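Local coordinates for protein putative prolyl-tRNA synthetase (Leishmania major, PDB 5XIL) that probably attaches L-proline to tRNA(Pro) in an ATP-dependent reaction, here as a construct holding the class II catalytic core, anticodon-binding and zinc-binding C-terminal domains, at residues Gln235-Gly238 against Lys239-Ile243; Thr113-Tyr116 against Pro117-Lys121; Cys181-Ser184 against Val185-Leu189; Ala42-Val45 against Trp46-Gln50. All coordinates share one frame; numbering follows the deposited sequence.

Contact 1: residues Gln235-Gly238 against Lys239-Ile243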
# COMPACT_ATOMS: atom_id res chain seq x y z
N GLN A 235 -17.15 22.17 13.68
CA GLN A 235 -16.21 23.27 13.63
C GLN A 235 -15.32 23.33 14.87
O GLN A 235 -14.53 24.27 15.04
CB GLN A 235 -17.00 24.58 13.50
CG GLN A 235 -17.73 24.67 12.19
CD GLN A 235 -18.64 25.88 12.10
OE1 GLN A 235 -19.40 26.13 12.99
NE2 GLN A 235 -18.61 26.56 10.98
N ASN A 236 -15.38 22.34 15.74
CA ASN A 236 -14.56 22.38 16.96
C ASN A 236 -13.10 22.59 16.77
O ASN A 236 -12.43 23.32 17.50
CB ASN A 236 -14.75 21.08 17.77
CG ASN A 236 -16.19 20.89 18.20
OD1 ASN A 236 -16.74 21.79 18.80
ND2 ASN A 236 -16.83 19.77 17.85
N PHE A 237 -12.52 21.88 15.82
CA PHE A 237 -11.10 21.96 15.65
C PHE A 237 -10.63 23.16 14.89
O PHE A 237 -9.51 23.60 15.09
CB PHE A 237 -10.56 20.71 14.98
CG PHE A 237 -10.42 19.57 15.94
CD1 PHE A 237 -9.37 19.54 16.86
CD2 PHE A 237 -11.37 18.55 15.99
CE1 PHE A 237 -9.23 18.48 17.75
CE2 PHE A 237 -11.21 17.50 16.88
CZ PHE A 237 -10.14 17.46 17.75
N GLY A 238 -11.48 23.68 14.03
CA GLY A 238 -11.13 24.88 13.30
C GLY A 238 -11.00 26.03 14.26
O GLY A 238 -10.14 26.84 14.13
N LYS A 239 -11.86 26.06 15.27
CA LYS A 239 -11.75 27.06 16.30
C LYS A 239 -10.47 26.91 17.10
O LYS A 239 -9.77 27.87 17.30
CB LYS A 239 -12.94 26.96 17.22
CG LYS A 239 -14.21 27.23 16.47
CD LYS A 239 -15.38 26.92 17.38
CE LYS A 239 -16.71 27.06 16.66
NZ LYS A 239 -17.76 26.69 17.64
N MET A 240 -10.13 25.70 17.51
CA MET A 240 -8.86 25.49 18.22
C MET A 240 -7.63 25.93 17.45
O MET A 240 -6.72 26.46 18.06
CB MET A 240 -8.65 24.01 18.59
CG MET A 240 -9.42 23.40 19.78
SD MET A 240 -8.93 21.64 20.03
CE MET A 240 -7.17 21.79 20.25
N PHE A 241 -7.58 25.66 16.13
CA PHE A 241 -6.37 25.75 15.32
C PHE A 241 -6.43 26.92 14.36
O PHE A 241 -5.58 27.07 13.52
CB PHE A 241 -6.14 24.43 14.55
CG PHE A 241 -5.65 23.35 15.43
CD1 PHE A 241 -4.29 23.25 15.70
CD2 PHE A 241 -6.53 22.47 16.04
CE1 PHE A 241 -3.80 22.25 16.56
CE2 PHE A 241 -6.04 21.47 16.90
CZ PHE A 241 -4.68 21.36 17.15
N ASP A 242 -7.43 27.77 14.54
CA ASP A 242 -7.53 28.97 13.73
C ASP A 242 -7.53 28.65 12.22
O ASP A 242 -6.77 29.27 11.46
CB ASP A 242 -6.38 29.92 14.13
CG ASP A 242 -6.54 30.44 15.57
OD1 ASP A 242 -7.65 30.91 15.90
OD2 ASP A 242 -5.58 30.38 16.35
N ILE A 243 -8.34 27.67 11.84
CA ILE A 243 -8.63 27.31 10.46
C ILE A 243 -9.86 28.13 10.10
O ILE A 243 -10.90 28.07 10.76
CB ILE A 243 -8.91 25.82 10.31
CG1 ILE A 243 -7.74 25.01 10.88
CG2 ILE A 243 -9.07 25.45 8.81
CD1 ILE A 243 -8.02 23.50 11.08
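A short helix of the class II synthetase core, 236-241, ends in a Schellman motif, and within its last turn Phe237 meets Met240 and Phe241 while Gly238 receives the returning chain. The Met240 sulfur makes a Met-aromatic contact with Phe237: SD lies 4.7 Å from the ring centroid, oblique to the ring, and comes within 3.8 Å of Phe237 CD1. The same corner of the Phe237 ring is met near its plane by Phe241, where Phe241 CE2 is 3.8 Å from Phe237 CD1. Phe237, with CG beside its backbone N (chi1 -78°), lies side by side with Met240 and with Phe241, pointing the same way as each. Phe237 O, besides accepting the hydrogen bond from Phe241 N, sits in plane at the edge of the Phe241 ring, 3.3 Å from Phe241 CD2.

At the C-terminal end Asp242 turns to positive phi, and Ile243 N donates to Gly238 O over 3.0 Å, in the carbonyl plane and on a lone pair. This bond back into the last turn brings Ile243 CB to 3.8 Å from Gly238 CA. At the other end Gln235 occupies the N-cap position. Its O accepts from Lys239 N at 3.2 Å, and the extended Lys239 chain runs back past that carbonyl, with CE 4.0 Å from Gln235 CB. Gln235 NE2 is bonded to Ile256 O, tying the cap to strand 253-265, whereas Asn236 ND2 is held by Asp209. Phe237 also meets Tyr116 of helix 111-122 edge-to-face.

Contact 2: residues Thr113-Tyr116 against Pro117-Lys121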
# COMPACT_ATOMS: atom_id res chain seq x y z
N THR A 113 -2.75 17.41 16.33
CA THR A 113 -1.83 18.43 16.78
C THR A 113 -0.73 18.66 15.75
O THR A 113 -0.21 19.75 15.62
CB THR A 113 -1.24 18.12 18.17
OG1 THR A 113 -0.62 19.31 18.66
CG2 THR A 113 -0.22 17.02 18.12
N VAL A 114 -0.41 17.65 14.97
CA VAL A 114 0.59 17.82 13.95
C VAL A 114 0.01 18.35 12.63
O VAL A 114 0.62 19.15 11.90
CB VAL A 114 1.28 16.45 13.69
CG1 VAL A 114 2.25 16.58 12.55
CG2 VAL A 114 1.99 15.96 14.96
N MET A 115 -1.16 17.85 12.28
CA MET A 115 -1.76 18.14 10.98
C MET A 115 -2.56 19.46 10.91
O MET A 115 -2.52 20.14 9.91
CB MET A 115 -2.71 16.98 10.64
CG MET A 115 -1.98 15.64 10.32
SD MET A 115 -3.15 14.27 10.02
CE MET A 115 -3.89 14.79 8.45
N TYR A 116 -3.32 19.76 11.93
CA TYR A 116 -4.28 20.83 11.82
C TYR A 116 -3.65 22.24 11.74
O TYR A 116 -4.23 23.13 11.09
CB TYR A 116 -5.35 20.69 12.89
CG TYR A 116 -6.27 19.47 12.70
CD1 TYR A 116 -6.14 18.59 11.59
CD2 TYR A 116 -7.23 19.13 13.67
CE1 TYR A 116 -6.98 17.47 11.45
CE2 TYR A 116 -8.10 18.04 13.50
CZ TYR A 116 -7.97 17.19 12.42
OH TYR A 116 -8.83 16.05 12.26
N PRO A 117 -2.43 22.39 12.25
CA PRO A 117 -1.72 23.66 11.93
C PRO A 117 -1.47 23.78 10.44
O PRO A 117 -1.53 24.88 9.90
CB PRO A 117 -0.40 23.54 12.72
CG PRO A 117 -0.75 22.67 13.90
CD PRO A 117 -1.80 21.68 13.38
N TYR A 118 -1.13 22.67 9.76
CA TYR A 118 -0.96 22.75 8.34
C TYR A 118 -2.25 23.01 7.61
O TYR A 118 -2.24 23.73 6.59
CB TYR A 118 -0.14 21.52 7.77
CG TYR A 118 1.29 21.65 8.20
CD1 TYR A 118 1.69 21.24 9.46
CD2 TYR A 118 2.21 22.30 7.39
CE1 TYR A 118 2.99 21.45 9.93
CE2 TYR A 118 3.54 22.49 7.82
CZ TYR A 118 3.93 22.07 9.11
OH TYR A 118 5.26 22.25 9.56
N TYR A 119 -3.36 22.43 8.08
CA TYR A 119 -4.64 22.70 7.50
C TYR A 119 -4.90 24.23 7.54
O TYR A 119 -5.41 24.82 6.61
CB TYR A 119 -5.76 21.94 8.24
CG TYR A 119 -5.92 20.50 7.76
CD1 TYR A 119 -4.80 19.72 7.45
CD2 TYR A 119 -7.18 19.91 7.59
CE1 TYR A 119 -4.93 18.38 7.02
CE2 TYR A 119 -7.32 18.56 7.16
CZ TYR A 119 -6.19 17.84 6.87
OH TYR A 119 -6.22 16.54 6.40
N ALA A 120 -4.59 24.83 8.67
CA ALA A 120 -4.75 26.30 8.82
C ALA A 120 -3.92 27.02 7.76
O ALA A 120 -4.42 27.90 7.11
CB ALA A 120 -4.37 26.74 10.25
N LYS A 121 -2.69 26.57 7.55
CA LYS A 121 -1.80 27.15 6.58
C LYS A 121 -2.27 26.96 5.13
O LYS A 121 -2.35 27.91 4.35
CB LYS A 121 -0.39 26.59 6.83
CG LYS A 121 0.63 27.25 5.95
CD LYS A 121 1.95 26.54 5.91
CE LYS A 121 2.79 27.08 4.74
NZ LYS A 121 4.17 27.37 5.21
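Met115 and Tyr119, one helical turn apart, run side by side, and the methionine methyl CE closes on the far end of the tyrosine, 3.6 Å from its OH. A bend at chi3 of 69° brings that methyl round to the ring. Tyr116 approaches the same tyrosine differently: its CD1 stands 4.2 Å above the centre of one face of Tyr119. The two rings are oblique, with their planes at 47°. Tyr118 turns its ring edge to the backbone, placing CD1 3.4 Å from Val114 O in the plane of the ring.

These side chains are positioned by a helix kinked at Pro117. Pro117 N has no hydrogen to give, and Pro117 CD lies 3.4 Å from Thr113 O. Regular bonding resumes with Tyr119 N, which donates to Met115 O at 3.0 Å; Tyr118 N makes a weak bond to the same oxygen. Ala120 N then donates to Tyr116 O.

Farther out, both buried phenol ends bond to His162, Tyr116 OH with ND1 and Tyr119 OH with the backbone O. On the side facing the second subunit, Tyr118 OH bonds to Tyr29 O of that subunit and Lys121 forms a salt bridge with Glu28 of the same subunit. Helix 111-122 lies over strands 131-139 and 253-265 of the catalytic core, with Tyr119 packed on Val131, Leu133 and Gln259, while Pro117 packs on Phe241 of helix 236-241.

Contact 3: residues Cys181-Ser184 against Val185-Leu189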
# COMPACT_ATOMS: atom_id res chain seq x y z
N CYS A 181 -17.74 2.49 3.52
CA CYS A 181 -16.53 1.85 3.15
C CYS A 181 -16.05 0.86 4.22
O CYS A 181 -15.62 -0.26 3.88
CB CYS A 181 -15.38 2.85 2.90
SG CYS A 181 -15.62 3.92 1.49
N TYR A 182 -16.11 1.28 5.48
CA TYR A 182 -15.66 0.43 6.57
C TYR A 182 -16.61 -0.81 6.70
O TYR A 182 -16.15 -1.94 6.97
CB TYR A 182 -15.61 1.27 7.86
CG TYR A 182 -14.53 2.34 7.93
CD1 TYR A 182 -13.43 2.33 7.05
CD2 TYR A 182 -14.57 3.34 8.89
CE1 TYR A 182 -12.44 3.26 7.15
CE2 TYR A 182 -13.60 4.25 8.97
CZ TYR A 182 -12.53 4.23 8.15
OH TYR A 182 -11.48 5.13 8.33
N ALA A 183 -17.91 -0.57 6.63
CA ALA A 183 -18.88 -1.63 6.64
C ALA A 183 -18.53 -2.63 5.52
O ALA A 183 -18.66 -3.85 5.74
CB ALA A 183 -20.31 -1.13 6.45
N SER A 184 -18.22 -2.11 4.36
CA SER A 184 -17.89 -2.94 3.21
C SER A 184 -16.62 -3.75 3.41
O SER A 184 -16.55 -4.89 3.00
CB SER A 184 -17.76 -2.15 1.94
OG SER A 184 -18.94 -1.44 1.73
N VAL A 185 -15.62 -3.17 4.01
CA VAL A 185 -14.46 -3.95 4.50
C VAL A 185 -14.86 -5.20 5.26
O VAL A 185 -14.48 -6.33 4.86
CB VAL A 185 -13.42 -3.12 5.30
CG1 VAL A 185 -12.33 -4.01 5.89
CG2 VAL A 185 -12.80 -2.09 4.38
N TYR A 186 -15.63 -5.04 6.32
CA TYR A 186 -16.01 -6.15 7.14
C TYR A 186 -16.89 -7.14 6.37
O TYR A 186 -16.59 -8.33 6.34
CB TYR A 186 -16.81 -5.66 8.36
CG TYR A 186 -15.88 -5.20 9.46
CD1 TYR A 186 -15.20 -6.15 10.23
CD2 TYR A 186 -15.63 -3.87 9.74
CE1 TYR A 186 -14.34 -5.81 11.23
CE2 TYR A 186 -14.75 -3.48 10.75
CZ TYR A 186 -14.16 -4.45 11.56
OH TYR A 186 -13.21 -4.21 12.54
N GLU A 187 -17.87 -6.61 5.68
CA GLU A 187 -18.86 -7.48 5.02
C GLU A 187 -18.32 -8.19 3.75
O GLU A 187 -18.48 -9.44 3.60
CB GLU A 187 -20.14 -6.70 4.70
CG GLU A 187 -20.97 -6.26 5.88
CD GLU A 187 -22.07 -5.25 5.53
OE1 GLU A 187 -21.98 -4.60 4.52
OE2 GLU A 187 -23.00 -5.04 6.34
N GLN A 188 -17.73 -7.39 2.87
CA GLN A 188 -17.36 -7.84 1.53
C GLN A 188 -16.02 -8.49 1.53
O GLN A 188 -15.83 -9.45 0.79
CB GLN A 188 -17.41 -6.70 0.54
CG GLN A 188 -18.79 -6.17 0.43
CD GLN A 188 -18.89 -5.03 -0.53
OE1 GLN A 188 -18.05 -4.86 -1.45
NE2 GLN A 188 -19.88 -4.22 -0.32
N LEU A 189 -15.07 -8.02 2.36
CA LEU A 189 -13.77 -8.71 2.44
C LEU A 189 -13.73 -9.76 3.47
O LEU A 189 -13.19 -10.84 3.25
CB LEU A 189 -12.59 -7.77 2.63
CG LEU A 189 -12.04 -7.03 1.47
CD1 LEU A 189 -10.79 -6.32 2.04
CD2 LEU A 189 -11.56 -7.94 0.36
O HOH W 1 -21.20 -3.91 2.16
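Ser184 meets Gln188 in the last turns of helix 168-189, a long helix of the class II synthetase core. Four backbone bonds run from residue i+4 back to residue i: Val185 N donates to Cys181 O, Tyr186 N to Tyr182 O, Glu187 N to Ala183 O, and Gln188 N to Ser184 O at 2.8 Å. A wider pi-type turn spans 185-189.

Side-chain carbons lie against the carbonyl oxygens of the preceding turn. Val185 CG2 touches Cys181 O, and Tyr186 turns its ring edge to Tyr182 O, with CD2 at 3.4 Å. Glu187 CG lies 3.3 Å from Ala183 O before the extended chain continues to its carboxylate.

Polar ends find partners beyond this stretch: Glu187 OE2 forms a salt bridge with Arg196, Tyr186 OH bonds to Gly227 O, Tyr182 OH to Gln159 and Ser184 OG to Glu180 O. Apolar parts of the helix face helix 40-60, where Cys181 packs on Leu53 and Leu189 on Phe52.

Water joins three side chains. Ser184 OG and Gln188 NE2 are 3.6 Å apart, and one water accepts from Gln188 NE2 at 2.8 Å while donating to Glu187 OE1 at 2.6 Å, with a weak, long bond to Ser184 OG.

Contact 4: residues Ala42-Val45 against Trp46-Gln50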
# COMPACT_ATOMS: atom_id res chain seq x y z
N ALA A 42 -1.38 -13.64 8.12
CA ALA A 42 -2.17 -12.54 8.60
C ALA A 42 -1.97 -11.21 7.83
O ALA A 42 -2.93 -10.49 7.53
CB ALA A 42 -1.92 -12.32 10.06
N TYR A 43 -0.72 -10.84 7.56
CA TYR A 43 -0.44 -9.61 6.83
C TYR A 43 -1.15 -9.48 5.47
O TYR A 43 -1.58 -8.40 5.10
CB TYR A 43 1.08 -9.37 6.65
CG TYR A 43 1.33 -7.91 6.33
CD1 TYR A 43 1.34 -6.94 7.35
CD2 TYR A 43 1.39 -7.46 5.01
CE1 TYR A 43 1.51 -5.59 7.04
CE2 TYR A 43 1.58 -6.10 4.71
CZ TYR A 43 1.64 -5.19 5.76
OH TYR A 43 1.75 -3.87 5.50
N TYR A 44 -1.27 -10.59 4.74
CA TYR A 44 -1.98 -10.60 3.44
C TYR A 44 -3.34 -10.01 3.62
O TYR A 44 -3.85 -9.29 2.73
CB TYR A 44 -2.12 -12.00 2.88
CG TYR A 44 -2.67 -11.99 1.52
CD1 TYR A 44 -1.85 -11.69 0.44
CD2 TYR A 44 -4.01 -12.30 1.28
CE1 TYR A 44 -2.37 -11.66 -0.86
CE2 TYR A 44 -4.56 -12.26 0.01
CZ TYR A 44 -3.73 -11.93 -1.06
OH TYR A 44 -4.23 -11.90 -2.31
N VAL A 45 -3.95 -10.29 4.78
CA VAL A 45 -5.28 -9.70 5.05
C VAL A 45 -5.25 -8.14 5.03
O VAL A 45 -6.05 -7.53 4.40
CB VAL A 45 -5.89 -10.24 6.35
CG1 VAL A 45 -7.23 -9.63 6.55
CG2 VAL A 45 -5.97 -11.75 6.31
N TRP A 46 -4.26 -7.56 5.70
CA TRP A 46 -4.02 -6.12 5.75
C TRP A 46 -3.70 -5.61 4.36
O TRP A 46 -4.31 -4.66 3.91
CB TRP A 46 -2.95 -5.78 6.77
CG TRP A 46 -2.91 -4.28 7.03
CD1 TRP A 46 -1.91 -3.47 6.72
CD2 TRP A 46 -3.98 -3.43 7.55
NE1 TRP A 46 -2.23 -2.15 7.05
CE2 TRP A 46 -3.51 -2.11 7.54
CE3 TRP A 46 -5.27 -3.66 7.99
CZ2 TRP A 46 -4.28 -1.03 8.01
CZ3 TRP A 46 -6.02 -2.62 8.47
CH2 TRP A 46 -5.54 -1.31 8.47
N LYS A 47 -2.91 -6.36 3.61
CA LYS A 47 -2.61 -5.94 2.21
C LYS A 47 -3.91 -5.81 1.39
O LYS A 47 -4.09 -4.86 0.66
CB LYS A 47 -1.69 -6.94 1.57
CG LYS A 47 -1.13 -6.43 0.31
CD LYS A 47 -0.37 -7.58 -0.36
CE LYS A 47 0.92 -7.10 -1.00
NZ LYS A 47 1.54 -8.24 -1.75
N CYS A 48 -4.82 -6.75 1.59
CA CYS A 48 -6.11 -6.82 0.90
C CYS A 48 -6.98 -5.65 1.29
O CYS A 48 -7.65 -5.02 0.45
CB CYS A 48 -6.88 -8.10 1.19
SG CYS A 48 -6.15 -9.54 0.40
N VAL A 49 -6.95 -5.35 2.61
CA VAL A 49 -7.67 -4.20 3.10
C VAL A 49 -7.15 -2.90 2.54
O VAL A 49 -7.93 -1.98 2.11
CB VAL A 49 -7.68 -4.16 4.64
CG1 VAL A 49 -8.25 -2.83 5.15
CG2 VAL A 49 -8.44 -5.36 5.19
N GLN A 50 -5.84 -2.79 2.50
CA GLN A 50 -5.22 -1.60 1.93
C GLN A 50 -5.64 -1.38 0.46
O GLN A 50 -5.98 -0.28 0.07
CB GLN A 50 -3.70 -1.67 1.97
CG GLN A 50 -3.12 -1.41 3.30
CD GLN A 50 -1.58 -1.47 3.34
OE1 GLN A 50 -0.97 -2.29 2.70
NE2 GLN A 50 -1.00 -0.63 4.13
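Tyr43 and Trp46 meet on one flank of helix 40-60 as an offset edge-to-face pair, the indole edge directed at the phenol face. Their planes stand at 65°, with 5.7 Å between the centroids of the Tyr43 ring and the five-membered ring of Trp46. Both side chains place CG opposite the backbone N (chi1 -161° in Tyr43). The tyrosine thereby leans along the helix toward Trp46, its CE1 4.0 Å from CD1 of the indole, while its OH lies in the indole plane at the edge. Gln50 reaches back one turn, and its CG sits 3.9 Å above one face of the Trp46 ring.

Tyr44 shares the conformation of Tyr43 but points to another flank, where it meets Cys48. The thiol takes a different rotamer, with SG anti to the carbonyl carbon (chi1 -71°), and comes 3.2 Å from Tyr44 CE2. It lies 3.8 Å from the Tyr44 ring centroid in an oblique sulfur-aromatic contact.

These contacts add to backbone bonds such as Lys47 N to Tyr43 O. Tyr43, Tyr44 and Lys47 all reach the second subunit, where Lys47 NZ forms a salt bridge with Glu58 of that subunit. Lys47 NZ also lies close to Arg51, and the Glu58 carboxylate would be expected to ease the repulsion between the two positive charges.

How the contacts relate
Along the chain the order is contact 4, contact 2, contact 3, contact 1, on helices 40-60, 111-122, 168-189 and 236-241. They form two pairs. Contacts 1 and 2 have centres 10 Å apart and touch, Phe241 CG lying 3.7 Å from Tyr116 CB; both helices pack on strand 253-265. Contacts 3 and 4, centred 13 Å apart, meet where Leu189 CD1 lies 3.8 Å from Cys48 O, near the centre of the folded chain. About 30 Å separates the centres of contacts 2 and 3. Strand 253-265 is touched by side chains of all four contacts, so it links both pairs, while contacts 2 and 4 also reach the second subunit of the dimer.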